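YkuI protein (Bacillus subtilis, PDB 2BAS) has an EAL domain that binds the second messenger cyclic di-GMP and probably hydrolyses it as a phosphodiesterase, joined by a long helix to a C-terminal domain. Local coordinates at residues Tyr293-Gln298 with Gly387-Leu392. Residues are numbered along the deposited sequence; the frame is centred on the assembly and turned at random.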
ATOM      1  N   TYR A 293     -12.548  18.139   9.933  1.00 61.78           N
ATOM      2  CA  TYR A 293     -11.880  18.731  11.098  1.00 63.34           C
ATOM      3  C   TYR A 293     -12.860  19.398  12.059  1.00 63.88           C
ATOM      4  O   TYR A 293     -12.748  19.231  13.275  1.00 64.37           O
ATOM      5  CB  TYR A 293     -10.793  19.725  10.688  1.00 63.26           C
ATOM      6  CG  TYR A 293     -10.199  20.470  11.867  1.00 66.59           C
ATOM      7  CD1 TYR A 293      -9.414  19.804  12.821  1.00 69.14           C
ATOM      8  CD2 TYR A 293     -10.432  21.843  12.043  1.00 68.26           C
ATOM      9  CE1 TYR A 293      -8.869  20.490  13.913  1.00 67.80           C
ATOM     10  CE2 TYR A 293      -9.893  22.535  13.128  1.00 64.51           C
ATOM     11  CZ  TYR A 293      -9.116  21.850  14.053  1.00 65.59           C
ATOM     12  OH  TYR A 293      -8.585  22.524  15.120  1.00 68.15           O
ATOM     13  N   GLU A 294     -13.804  20.155  11.503  1.00 63.75           N
ATOM     14  CA  GLU A 294     -14.854  20.794  12.277  1.00 64.70           C
ATOM     15  C   GLU A 294     -15.635  19.742  13.071  1.00 64.66           C
ATOM     16  O   GLU A 294     -15.822  19.889  14.279  1.00 65.23           O
ATOM     17  CB  GLU A 294     -15.806  21.553  11.355  1.00 64.56           C
ATOM     18  CG  GLU A 294     -16.899  22.299  12.085  1.00 73.17           C
ATOM     19  CD  GLU A 294     -18.288  21.927  11.584  1.00 84.61           C
ATOM     20  OE1 GLU A 294     -19.146  22.838  11.457  1.00 82.83           O
ATOM     21  OE2 GLU A 294     -18.515  20.714  11.327  1.00 87.52           O
ATOM     22  N   HIS A 295     -16.065  18.677  12.395  1.00 63.38           N
ATOM     23  CA  HIS A 295     -16.857  17.647  13.035  1.00 64.21           C
ATOM     24  C   HIS A 295     -16.115  16.978  14.198  1.00 65.25           C
ATOM     25  O   HIS A 295     -16.704  16.684  15.240  1.00 66.75           O
ATOM     26  CB  HIS A 295     -17.336  16.602  12.030  1.00 65.14           C
ATOM     27  CG  HIS A 295     -18.432  15.737  12.563  1.00 65.68           C
ATOM     28  ND1 HIS A 295     -19.736  15.841  12.132  1.00 63.80           N
ATOM     29  CD2 HIS A 295     -18.432  14.797  13.540  1.00 66.45           C
ATOM     30  CE1 HIS A 295     -20.487  14.980  12.796  1.00 67.02           C
ATOM     31  NE2 HIS A 295     -19.722  14.338  13.660  1.00 69.50           N
ATOM     32  N   SER A 296     -14.828  16.729  14.005  1.00 65.09           N
ATOM     33  CA  SER A 296     -13.977  16.209  15.046  1.00 63.79           C
ATOM     34  C   SER A 296     -13.976  17.156  16.253  1.00 64.30           C
ATOM     35  O   SER A 296     -14.062  16.698  17.387  1.00 64.63           O
ATOM     36  CB  SER A 296     -12.559  16.035  14.503  1.00 64.75           C
ATOM     37  OG  SER A 296     -11.681  15.559  15.510  1.00 68.29           O
ATOM     38  N   GLU A 297     -13.882  18.468  16.010  1.00 63.87           N
ATOM     39  CA  GLU A 297     -13.913  19.462  17.089  1.00 62.63           C
ATOM     40  C   GLU A 297     -15.222  19.371  17.849  1.00 62.00           C
ATOM     41  O   GLU A 297     -15.216  19.175  19.053  1.00 62.73           O
ATOM     42  CB  GLU A 297     -13.704  20.891  16.575  1.00 63.29           C
ATOM     43  CG  GLU A 297     -12.270  21.256  16.145  1.00 66.65           C
ATOM     44  CD  GLU A 297     -11.306  21.441  17.309  1.00 70.74           C
ATOM     45  OE1 GLU A 297     -10.680  22.523  17.402  1.00 72.64           O
ATOM     46  OE2 GLU A 297     -11.169  20.509  18.130  1.00 71.23           O
ATOM     47  N   GLN A 298     -16.346  19.479  17.149  1.00 60.99           N
ATOM     48  CA  GLN A 298     -17.630  19.376  17.830  1.00 61.93           C
ATOM     49  C   GLN A 298     -17.816  18.034  18.540  1.00 61.92           C
ATOM     50  O   GLN A 298     -18.442  17.973  19.584  1.00 62.18           O
ATOM     51  CB  GLN A 298     -18.821  19.762  16.926  1.00 61.77           C
ATOM     52  CG  GLN A 298     -18.930  21.288  16.713  1.00 66.66           C
ATOM     53  CD  GLN A 298     -20.364  21.793  16.504  1.00 74.51           C
ATOM     54  OE1 GLN A 298     -20.991  21.521  15.481  1.00 76.85           O
ATOM     55  NE2 GLN A 298     -20.871  22.558  17.470  1.00 71.91           N
ATOM     56  N   GLY A 387      -8.472  14.927  21.771  1.00 69.12           N
ATOM     57  CA  GLY A 387      -8.899  13.697  21.110  1.00 68.81           C
ATOM     58  C   GLY A 387      -8.970  13.926  19.610  1.00 69.67           C
ATOM     59  O   GLY A 387      -8.646  15.030  19.156  1.00 71.06           O
ATOM     60  N   PHE A 388      -9.384  12.902  18.842  1.00 68.86           N
ATOM     61  CA  PHE A 388      -9.491  13.003  17.361  1.00 66.05           C
ATOM     62  C   PHE A 388      -9.979  11.744  16.639  1.00 66.29           C
ATOM     63  O   PHE A 388      -9.843  10.627  17.145  1.00 66.36           O
ATOM     64  CB  PHE A 388      -8.165  13.429  16.744  1.00 65.56           C
ATOM     65  CG  PHE A 388      -7.011  12.562  17.143  1.00 66.84           C
ATOM     66  CD1 PHE A 388      -6.838  11.306  16.574  1.00 65.31           C
ATOM     67  CD2 PHE A 388      -6.092  13.005  18.093  1.00 64.93           C
ATOM     68  CE1 PHE A 388      -5.774  10.502  16.949  1.00 70.15           C
ATOM     69  CE2 PHE A 388      -5.025  12.216  18.470  1.00 61.17           C
ATOM     70  CZ  PHE A 388      -4.859  10.964  17.905  1.00 67.75           C
ATOM     71  N   PHE A 389     -10.527  11.953  15.436  1.00 64.33           N
ATOM     72  CA  PHE A 389     -11.055  10.892  14.596  1.00 62.74           C
ATOM     73  C   PHE A 389      -9.957  10.163  13.860  1.00 61.76           C
ATOM     74  O   PHE A 389      -9.045  10.782  13.310  1.00 61.63           O
ATOM     75  CB  PHE A 389     -11.957  11.469  13.487  1.00 63.76           C
ATOM     76  CG  PHE A 389     -13.343  11.845  13.921  1.00 63.29           C
ATOM     77  CD1 PHE A 389     -13.947  11.248  15.011  1.00 62.19           C
ATOM     78  CD2 PHE A 389     -14.077  12.747  13.168  1.00 68.00           C
ATOM     79  CE1 PHE A 389     -15.241  11.595  15.392  1.00 64.84           C
ATOM     80  CE2 PHE A 389     -15.383  13.094  13.536  1.00 69.95           C
ATOM     81  CZ  PHE A 389     -15.962  12.519  14.656  1.00 62.97           C
ATOM     82  N   SER A 390     -10.081   8.850  13.768  1.00 59.60           N
ATOM     83  CA  SER A 390      -9.237   8.105  12.848  1.00 58.40           C
ATOM     84  C   SER A 390      -9.794   8.356  11.456  1.00 58.34           C
ATOM     85  O   SER A 390     -10.855   8.973  11.306  1.00 59.95           O
ATOM     86  CB  SER A 390      -9.308   6.613  13.155  1.00 57.46           C
ATOM     87  OG  SER A 390     -10.529   6.057  12.704  1.00 57.87           O
ATOM     88  N   ASP A 391      -9.090   7.878  10.439  1.00 58.09           N
ATOM     89  CA  ASP A 391      -9.628   7.859   9.083  1.00 59.63           C
ATOM     90  C   ASP A 391     -10.564   6.655   8.919  1.00 60.73           C
ATOM     91  O   ASP A 391     -10.705   5.861   9.843  1.00 62.15           O
ATOM     92  CB  ASP A 391      -8.501   7.798   8.048  1.00 60.03           C
ATOM     93  CG  ASP A 391      -7.545   6.650   8.284  1.00 62.25           C
ATOM     94  OD1 ASP A 391      -7.096   6.449   9.444  1.00 69.35           O
ATOM     95  OD2 ASP A 391      -7.200   5.975   7.302  1.00 66.58           O
ATOM     96  N   LEU A 392     -11.221   6.553   7.761  1.00 62.47           N
ATOM     97  CA  LEU A 392     -12.120   5.448   7.454  1.00 61.34           C
ATOM     98  C   LEU A 392     -11.356   4.151   7.323  1.00 61.61           C
ATOM     99  O   LEU A 392     -10.432   4.032   6.503  1.00 63.52           O
ATOM    100  CB  LEU A 392     -12.850   5.698   6.138  1.00 61.37           C
ATOM    101  CG  LEU A 392     -13.872   6.835   6.153  1.00 66.72           C
ATOM    102  CD1 LEU A 392     -14.129   7.364   4.731  1.00 62.17           C
ATOM    103  CD2 LEU A 392     -15.158   6.410   6.873  1.00 65.21           C
TER
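The phenyl ring of F389 lies against the helical turn at H295 and S296, and it meets the two residues in different ways. S296 offers its CA and CB to the ring. Its CA sits over one face, 4.2 Å from the ring centroid and 28° off the normal, a CH-pi contact. Its CB lies 3.9 Å from CD2 of F389. H295 instead reaches the edge. With CG anti to the backbone N (chi1 -165°), its imidazole runs out beside the phenyl ring and brings CD2 of H295 to 3.5 Å from CE2 of F389, near the phenyl plane. The two rings therefore meet rim to rim, with planes at 32° and centroids 5.7 Å apart, and neither stacks on the other. The imidazole NE2 is hydrogen-bonded to Y423 OH, which probably helps fix how this ring is turned. Replacing F389 by an alanine would probably open a gap beside the S296 backbone and leave CD2 of H295 without its aromatic neighbour. The S296 hydroxyl lies alongside the strand backbone, with OG 3.8 Å from CA of F388; the F388 ring packs on helix 374-384 and makes a cation-pi contact with R380. No hydrogen bond crosses between 293-298 and 387-392, and the contact rests on van der Waals and CH-pi packing against the F389 ring. It seats strand 388-394, an edge strand, within this chain, of the six-stranded antiparallel sheet in the C-terminal domain, on helix 271-311, the long helix that connects this domain to the EAL barrel.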